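Local coordinates for ORF131 protein (Ralstonia metallidurans, PDB 2WTP) that binds copper, probably changing conformation as it does so, and probably contributes to heavy-metal resistance, at residues 60-66 with 79-84; 99-105 with 118-124. All coordinates share one frame. Residue numbers count along the deposited sequence, not the author numbering.

Contact 1 (60-66 with 79-84)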
loop_
_atom_site.group_PDB
_atom_site.type_symbol
_atom_site.label_atom_id
_atom_site.label_comp_id
_atom_site.label_asym_id
_atom_site.label_seq_id
_atom_site.Cartn_x
_atom_site.Cartn_y
_atom_site.Cartn_z
ATOM N N ALA A 60 -6.446 13.022 -4.064
ATOM C CA ALA A 60 -5.850 11.783 -3.544
ATOM C C ALA A 60 -6.063 11.662 -2.054
ATOM O O ALA A 60 -5.977 12.633 -1.304
ATOM C CB ALA A 60 -4.336 11.833 -3.849
ATOM N N SER A 61 -6.214 10.406 -1.609
ATOM C CA SER A 61 -6.462 10.140 -0.195
ATOM C C SER A 61 -5.153 9.848 0.538
ATOM O O SER A 61 -5.141 9.792 1.765
ATOM C CB SER A 61 -7.386 8.952 0.036
ATOM O OG SER A 61 -7.086 7.885 -0.790
ATOM N N ARG A 62 -4.038 9.658 -0.161
ATOM C CA ARG A 62 -2.711 9.522 0.472
ATOM C C ARG A 62 -1.615 9.821 -0.568
ATOM O O ARG A 62 -1.939 9.785 -1.768
ATOM C CB ARG A 62 -2.477 8.159 1.080
ATOM C CG ARG A 62 -2.602 7.021 0.036
ATOM C CD ARG A 62 -2.157 5.616 0.626
ATOM N NE ARG A 62 -2.660 4.561 -0.250
ATOM C CZ ARG A 62 -2.163 3.345 -0.249
ATOM N NH1 ARG A 62 -1.081 3.059 0.432
ATOM N NH2 ARG A 62 -2.787 2.434 -0.977
ATOM N N ILE A 63 -0.408 10.067 -0.105
ATOM C CA ILE A 63 0.744 10.261 -1.031
ATOM C C ILE A 63 1.719 9.160 -0.658
ATOM O O ILE A 63 2.113 8.975 0.556
ATOM C CB ILE A 63 1.410 11.607 -0.756
ATOM C CG1 ILE A 63 0.470 12.706 -1.090
ATOM C CG2 ILE A 63 2.629 11.770 -1.645
ATOM C CD1 ILE A 63 0.967 14.115 -0.647
ATOM N N ILE A 64 2.103 8.345 -1.667
ATOM C CA ILE A 64 3.049 7.224 -1.423
ATOM C C ILE A 64 4.410 7.729 -1.952
ATOM O O ILE A 64 4.538 8.149 -3.103
ATOM C CB ILE A 64 2.606 5.994 -2.235
ATOM C CG1 ILE A 64 1.316 5.428 -1.629
ATOM C CG2 ILE A 64 3.693 4.893 -2.116
ATOM C CD1 ILE A 64 0.776 4.243 -2.384
ATOM N N ASP A 65 5.436 7.712 -1.099
ATOM C CA ASP A 65 6.793 8.051 -1.515
ATOM C C ASP A 65 7.391 6.871 -2.327
ATOM O O ASP A 65 7.382 5.722 -1.908
ATOM C CB ASP A 65 7.648 8.275 -0.226
ATOM C CG ASP A 65 8.892 9.100 -0.472
ATOM O OD1 ASP A 65 9.080 9.596 -1.596
ATOM O OD2 ASP A 65 9.693 9.249 0.478
ATOM N N VAL A 66 7.900 7.169 -3.506
ATOM C CA VAL A 66 8.521 6.146 -4.356
ATOM C C VAL A 66 10.050 6.210 -4.137
ATOM O O VAL A 66 10.683 7.184 -4.475
ATOM C CB VAL A 66 8.125 6.464 -5.844
ATOM C CG1 VAL A 66 8.941 5.593 -6.866
ATOM C CG2 VAL A 66 6.588 6.259 -6.056
ATOM N N GLU A 79 -9.430 3.627 -5.901
ATOM C CA GLU A 79 -8.688 4.574 -5.009
ATOM C C GLU A 79 -7.943 5.624 -5.775
ATOM O O GLU A 79 -7.418 5.304 -6.904
ATOM C CB GLU A 79 -7.684 3.732 -4.217
ATOM C CG GLU A 79 -7.019 4.447 -2.966
ATOM C CD GLU A 79 -5.989 3.568 -2.193
ATOM O OE1 GLU A 79 -5.840 2.412 -2.490
ATOM O OE2 GLU A 79 -5.309 4.151 -1.315
ATOM N N THR A 80 -7.863 6.852 -5.277
ATOM C CA THR A 80 -7.086 7.899 -5.915
ATOM C C THR A 80 -5.872 8.121 -5.012
ATOM O O THR A 80 -5.978 8.451 -3.843
ATOM C CB THR A 80 -7.845 9.233 -6.076
ATOM O OG1 THR A 80 -8.992 8.985 -6.903
ATOM C CG2 THR A 80 -6.947 10.267 -6.781
ATOM N N VAL A 81 -4.692 7.883 -5.583
ATOM C CA VAL A 81 -3.401 7.847 -4.835
ATOM C C VAL A 81 -2.451 8.746 -5.522
ATOM O O VAL A 81 -2.352 8.727 -6.795
ATOM C CB VAL A 81 -2.817 6.388 -4.857
ATOM C CG1 VAL A 81 -1.524 6.360 -4.091
ATOM C CG2 VAL A 81 -3.817 5.399 -4.202
ATOM N N ALA A 82 -1.715 9.524 -4.751
ATOM C CA ALA A 82 -0.638 10.320 -5.335
ATOM C C ALA A 82 0.683 9.680 -5.027
ATOM O O ALA A 82 0.849 8.989 -3.973
ATOM C CB ALA A 82 -0.695 11.761 -4.730
ATOM N N PHE A 83 1.575 9.724 -6.018
ATOM C CA PHE A 83 2.891 9.128 -5.862
ATOM C C PHE A 83 3.930 10.221 -5.955
ATOM O O PHE A 83 3.847 11.085 -6.850
ATOM C CB PHE A 83 3.112 8.133 -7.000
ATOM C CG PHE A 83 2.199 6.905 -6.931
ATOM C CD1 PHE A 83 2.574 5.780 -6.221
ATOM C CD2 PHE A 83 0.907 6.949 -7.508
ATOM C CE1 PHE A 83 1.710 4.634 -6.191
ATOM C CE2 PHE A 83 0.051 5.867 -7.457
ATOM C CZ PHE A 83 0.450 4.695 -6.771
ATOM N N ARG A 84 4.872 10.187 -5.057
ATOM C CA ARG A 84 5.877 11.263 -4.907
ATOM C C ARG A 84 7.277 10.744 -5.184
ATOM O O ARG A 84 7.661 9.724 -4.622
ATOM C CB ARG A 84 5.778 11.811 -3.460
ATOM C CG ARG A 84 7.012 12.638 -2.955
ATOM C CD ARG A 84 6.712 13.576 -1.618
ATOM N NE ARG A 84 7.099 15.005 -1.944
ATOM C CZ ARG A 84 6.259 15.989 -2.160
ATOM N NH1 ARG A 84 4.979 15.804 -1.924
ATOM N NH2 ARG A 84 6.678 17.194 -2.554
HETATM O O HOH W 1 -9.168 7.379 -2.696
#
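Parallel strands share hydrogen bonds in a staggered way, one residue of one strand reaching both neighbours of its partner, and segment 79-84 illustrates the rule. It begins with the carboxylate of E79, which forms a salt bridge with R62 (NE to OE2, 2.9 Å); R62 NH2 also reaches the carbonyl of N74, and E79 OE2 accepts a bond from Y72 of the second subunit. At T80 the carbonyl receives the amide of S61 (N to O, 3.0 Å), while a water joins T80 N to S61 OG, which also hydrogen-bonds Y72 OH of the second subunit. V81 turns its CG1 to I64 CD1, 3.6 Å away. A82 clasps the opposite backbone at both ends: its N meets R62 O at 3.0 Å and its O meets I64 N at 2.7 Å. Strand 63-65 forms the edge, within its own chain, of a mixed four-stranded sheet, with 80-85 lying inside it. F83 shares a sheet face with I64, and V66 CG2 meets the edge of its ring. R84 continues the alternation, N to I64 O and O to V66 N, both 2.8 Å, and lays CB on I63 CG2 at 3.6 Å, while its guanidinium pairs with E87.

Contact 2 (99-105 with 118-124). With MG (magnesium ion), chain F; CU (copper (II) ion), chain O.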
loop_
_atom_site.group_PDB
_atom_site.type_symbol
_atom_site.label_atom_id
_atom_site.label_comp_id
_atom_site.label_asym_id
_atom_site.label_seq_id
_atom_site.Cartn_x
_atom_site.Cartn_y
_atom_site.Cartn_z
ATOM N N ARG A 99 -11.040 -8.803 -10.907
ATOM C CA ARG A 99 -10.214 -9.650 -10.077
ATOM C C ARG A 99 -8.984 -8.862 -9.714
ATOM O O ARG A 99 -8.623 -7.855 -10.373
ATOM C CB ARG A 99 -9.797 -10.951 -10.783
ATOM C CG ARG A 99 -9.066 -10.739 -11.975
ATOM C CD ARG A 99 -8.699 -12.108 -12.692
ATOM N NE ARG A 99 -9.873 -12.860 -13.140
ATOM C CZ ARG A 99 -10.461 -12.684 -14.326
ATOM N NH1 ARG A 99 -9.992 -11.779 -15.176
ATOM N NH2 ARG A 99 -11.533 -13.386 -14.656
ATOM N N ASP A 100 -8.276 -9.322 -8.681
ATOM C CA ASP A 100 -6.999 -8.659 -8.338
ATOM C C ASP A 100 -6.046 -8.648 -9.525
ATOM O O ASP A 100 -6.007 -9.675 -10.327
ATOM C CB ASP A 100 -6.254 -9.421 -7.229
ATOM C CG ASP A 100 -6.971 -9.432 -5.926
ATOM O OD1 ASP A 100 -8.099 -8.910 -5.713
ATOM O OD2 ASP A 100 -6.371 -9.915 -4.943
ATOM N N THR A 101 -5.339 -7.542 -9.719
ATOM C CA THR A 101 -4.419 -7.488 -10.840
ATOM C C THR A 101 -3.296 -6.532 -10.489
ATOM O O THR A 101 -3.437 -5.741 -9.554
ATOM C CB THR A 101 -5.215 -7.055 -12.078
ATOM O OG1 THR A 101 -4.424 -7.102 -13.246
ATOM C CG2 THR A 101 -5.679 -5.590 -11.990
ATOM N N SER A 102 -2.212 -6.573 -11.176
ATOM C CA SER A 102 -1.183 -5.616 -10.958
ATOM C C SER A 102 -0.698 -4.919 -12.210
ATOM O O SER A 102 -0.942 -5.396 -13.355
ATOM C CB SER A 102 0.037 -6.280 -10.279
ATOM O OG SER A 102 0.802 -7.116 -11.183
ATOM N N VAL A 103 -0.039 -3.762 -12.028
ATOM C CA VAL A 103 0.542 -3.046 -13.167
ATOM C C VAL A 103 1.818 -2.384 -12.750
ATOM O O VAL A 103 1.931 -1.972 -11.575
ATOM C CB VAL A 103 -0.524 -2.042 -13.758
ATOM C CG1 VAL A 103 -0.926 -0.977 -12.748
ATOM C CG2 VAL A 103 0.029 -1.399 -15.065
ATOM N N ASP A 104 2.753 -2.180 -13.684
ATOM C CA ASP A 104 3.960 -1.431 -13.288
ATOM C C ASP A 104 3.685 0.031 -13.183
ATOM O O ASP A 104 3.184 0.606 -14.161
ATOM C CB ASP A 104 5.096 -1.700 -14.316
ATOM C CG ASP A 104 6.484 -1.298 -13.724
ATOM O OD1 ASP A 104 6.761 -0.112 -13.575
ATOM O OD2 ASP A 104 7.252 -2.177 -13.332
ATOM N N LEU A 105 4.099 0.694 -12.090
ATOM C CA LEU A 105 3.800 2.119 -11.932
ATOM C C LEU A 105 4.517 2.884 -13.055
ATOM O O LEU A 105 4.096 4.002 -13.402
ATOM C CB LEU A 105 4.368 2.533 -10.565
ATOM C CG LEU A 105 4.010 3.981 -10.104
ATOM C CD1 LEU A 105 2.514 4.145 -9.922
ATOM C CD2 LEU A 105 4.851 4.346 -8.811
ATOM N N VAL A 118 8.290 -0.532 -9.834
ATOM C CA VAL A 118 7.428 -0.610 -8.684
ATOM C C VAL A 118 6.091 -1.200 -9.168
ATOM O O VAL A 118 5.493 -0.621 -10.134
ATOM C CB VAL A 118 7.172 0.745 -8.128
ATOM C CG1 VAL A 118 6.211 0.640 -6.902
ATOM C CG2 VAL A 118 8.525 1.384 -7.667
ATOM N N ARG A 119 5.619 -2.274 -8.624
ATOM C CA ARG A 119 4.377 -2.908 -9.093
ATOM C C ARG A 119 3.249 -2.482 -8.194
ATOM O O ARG A 119 3.379 -2.486 -6.968
ATOM C CB ARG A 119 4.556 -4.399 -9.108
ATOM C CG ARG A 119 3.448 -5.045 -9.920
ATOM C CD ARG A 119 3.859 -6.369 -10.599
ATOM N NE ARG A 119 4.543 -6.027 -11.793
ATOM C CZ ARG A 119 3.933 -5.830 -12.981
ATOM N NH1 ARG A 119 4.715 -5.414 -13.959
ATOM N NH2 ARG A 119 2.632 -5.984 -13.165
ATOM N N VAL A 120 2.155 -2.035 -8.790
ATOM C CA VAL A 120 0.953 -1.704 -7.989
ATOM C C VAL A 120 -0.005 -2.878 -8.017
ATOM O O VAL A 120 -0.412 -3.334 -9.086
ATOM C CB VAL A 120 0.241 -0.508 -8.623
ATOM C CG1 VAL A 120 -0.944 -0.084 -7.701
ATOM C CG2 VAL A 120 1.254 0.654 -8.715
ATOM N N TYR A 121 -0.342 -3.416 -6.841
ATOM C CA TYR A 121 -1.297 -4.523 -6.729
ATOM C C TYR A 121 -2.662 -3.896 -6.493
ATOM O O TYR A 121 -2.850 -3.257 -5.444
ATOM C CB TYR A 121 -0.839 -5.374 -5.534
ATOM C CG TYR A 121 -1.594 -6.664 -5.458
ATOM C CD1 TYR A 121 -0.967 -7.861 -5.779
ATOM C CD2 TYR A 121 -2.933 -6.682 -5.022
ATOM C CE1 TYR A 121 -1.671 -9.047 -5.725
ATOM C CE2 TYR A 121 -3.670 -7.943 -4.930
ATOM C CZ TYR A 121 -2.964 -9.078 -5.344
ATOM O OH TYR A 121 -3.649 -10.278 -5.240
ATOM N N ILE A 122 -3.608 -4.124 -7.368
ATOM C CA ILE A 122 -4.943 -3.491 -7.336
ATOM C C ILE A 122 -5.950 -4.553 -6.876
ATOM O O ILE A 122 -6.129 -5.598 -7.501
ATOM C CB ILE A 122 -5.384 -2.935 -8.746
ATOM C CG1 ILE A 122 -4.315 -1.948 -9.261
ATOM C CG2 ILE A 122 -6.711 -2.245 -8.483
ATOM C CD1 ILE A 122 -4.392 -1.740 -10.820
ATOM N N ASP A 123 -6.559 -4.355 -5.708
ATOM C CA ASP A 123 -7.544 -5.290 -5.211
ATOM C C ASP A 123 -8.842 -5.179 -6.006
ATOM O O ASP A 123 -9.210 -4.135 -6.532
ATOM C CB ASP A 123 -7.840 -4.860 -3.791
ATOM C CG ASP A 123 -8.775 -5.765 -3.056
ATOM O OD1 ASP A 123 -8.621 -6.979 -3.153
ATOM O OD2 ASP A 123 -9.570 -5.242 -2.288
ATOM N N ARG A 124 -9.524 -6.315 -6.124
ATOM C CA ARG A 124 -10.811 -6.499 -6.820
ATOM C C ARG A 124 -11.818 -5.492 -6.331
ATOM O O ARG A 124 -11.883 -5.175 -5.127
ATOM C CB ARG A 124 -11.246 -7.954 -6.553
ATOM C CG ARG A 124 -12.634 -8.314 -6.940
ATOM C CD ARG A 124 -12.787 -9.821 -6.845
ATOM N NE ARG A 124 -14.159 -10.204 -6.554
ATOM C CZ ARG A 124 -15.213 -9.545 -7.011
ATOM N NH1 ARG A 124 -15.030 -8.487 -7.803
ATOM N NH2 ARG A 124 -16.440 -9.954 -6.703
HETATM MG MG MG F . -8.486 -8.729 -1.920
HETATM CU CU CU O . -10.777 -6.533 -1.167
HETATM O O HOH W 2 -9.170 -9.814 -3.484
HETATM O O HOH W 3 -6.572 -8.804 -2.489
HETATM O O HOH W 4 7.567 -4.736 -13.915
HETATM O O HOH W 5 -7.238 -10.642 -3.045
HETATM O O HOH W 6 -10.441 -9.218 -0.994
HETATM O O HOH W 7 -7.846 -10.298 -0.499
#
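The apolar centre is one face of an antiparallel pair, where V103 CG1 meets I122 CD1 at 4.0 Å and L105 CD1 meets V120 CG2 at 3.9 Å. This face looks into the protein, with V120 and I122 also packing on F94 of strand 88-94. Backbone bonds hold the strands in register: V103 and V120 form a hydrogen-bonded pair (N to O, 3.0 Å; O to N, 2.8 Å), as do T101 and I122, and L105 N to V118 O, 2.7 Å, extends the series to the first residue of helix 105-108. D104, the N-cap of that helix, directs OD1 to G106 N. Strand 119-123 is the middle one of a three-stranded mixed sheet, flanked by 101-104 and 72-76. The other face, carrying S102, D104, R119 and Y121, is polar. R119 NH2 donates to S102 OG at 2.9 Å, and a water connects R119 NH1 with D104 OD2. Farther along, D100 accepts Y121 OH at OD2 (2.8 Å) and R124 N at OD1 (3.0 Å). At the metal end, D123 binds magnesium through OD1 and copper through OD2, both at 2.1 Å; D123 of the second subunit binds this copper too. Waters on the magnesium donate to D100, 2.6 Å to OD1 and 2.7 Å to OD2, which implies that D100 belongs to the second shell, linking strand pairing to a metal site at the subunit interface.

Both contacts pair short strands, yet they belong to different sheets: contact 1 to the four-stranded one, in parallel, and contact 2 to the three-stranded one, antiparallel. Each is partly buried, with an apolar face turned inward, and there they meet: L105 of contact 2 packs through CD2 on F83 CD1 at 3.7 Å and on V66 CG2 at 3.8 Å in contact 1. Their polar ends differ. In 60-66 with 79-84 a buried ion pair meets Y72 of the second subunit, whereas in 99-105 with 118-124 carboxylates at the metal end of the strand pair serve metal ions and their waters. Both thus reach the second subunit, one through protein hydrogen bonds, the other through a shared copper.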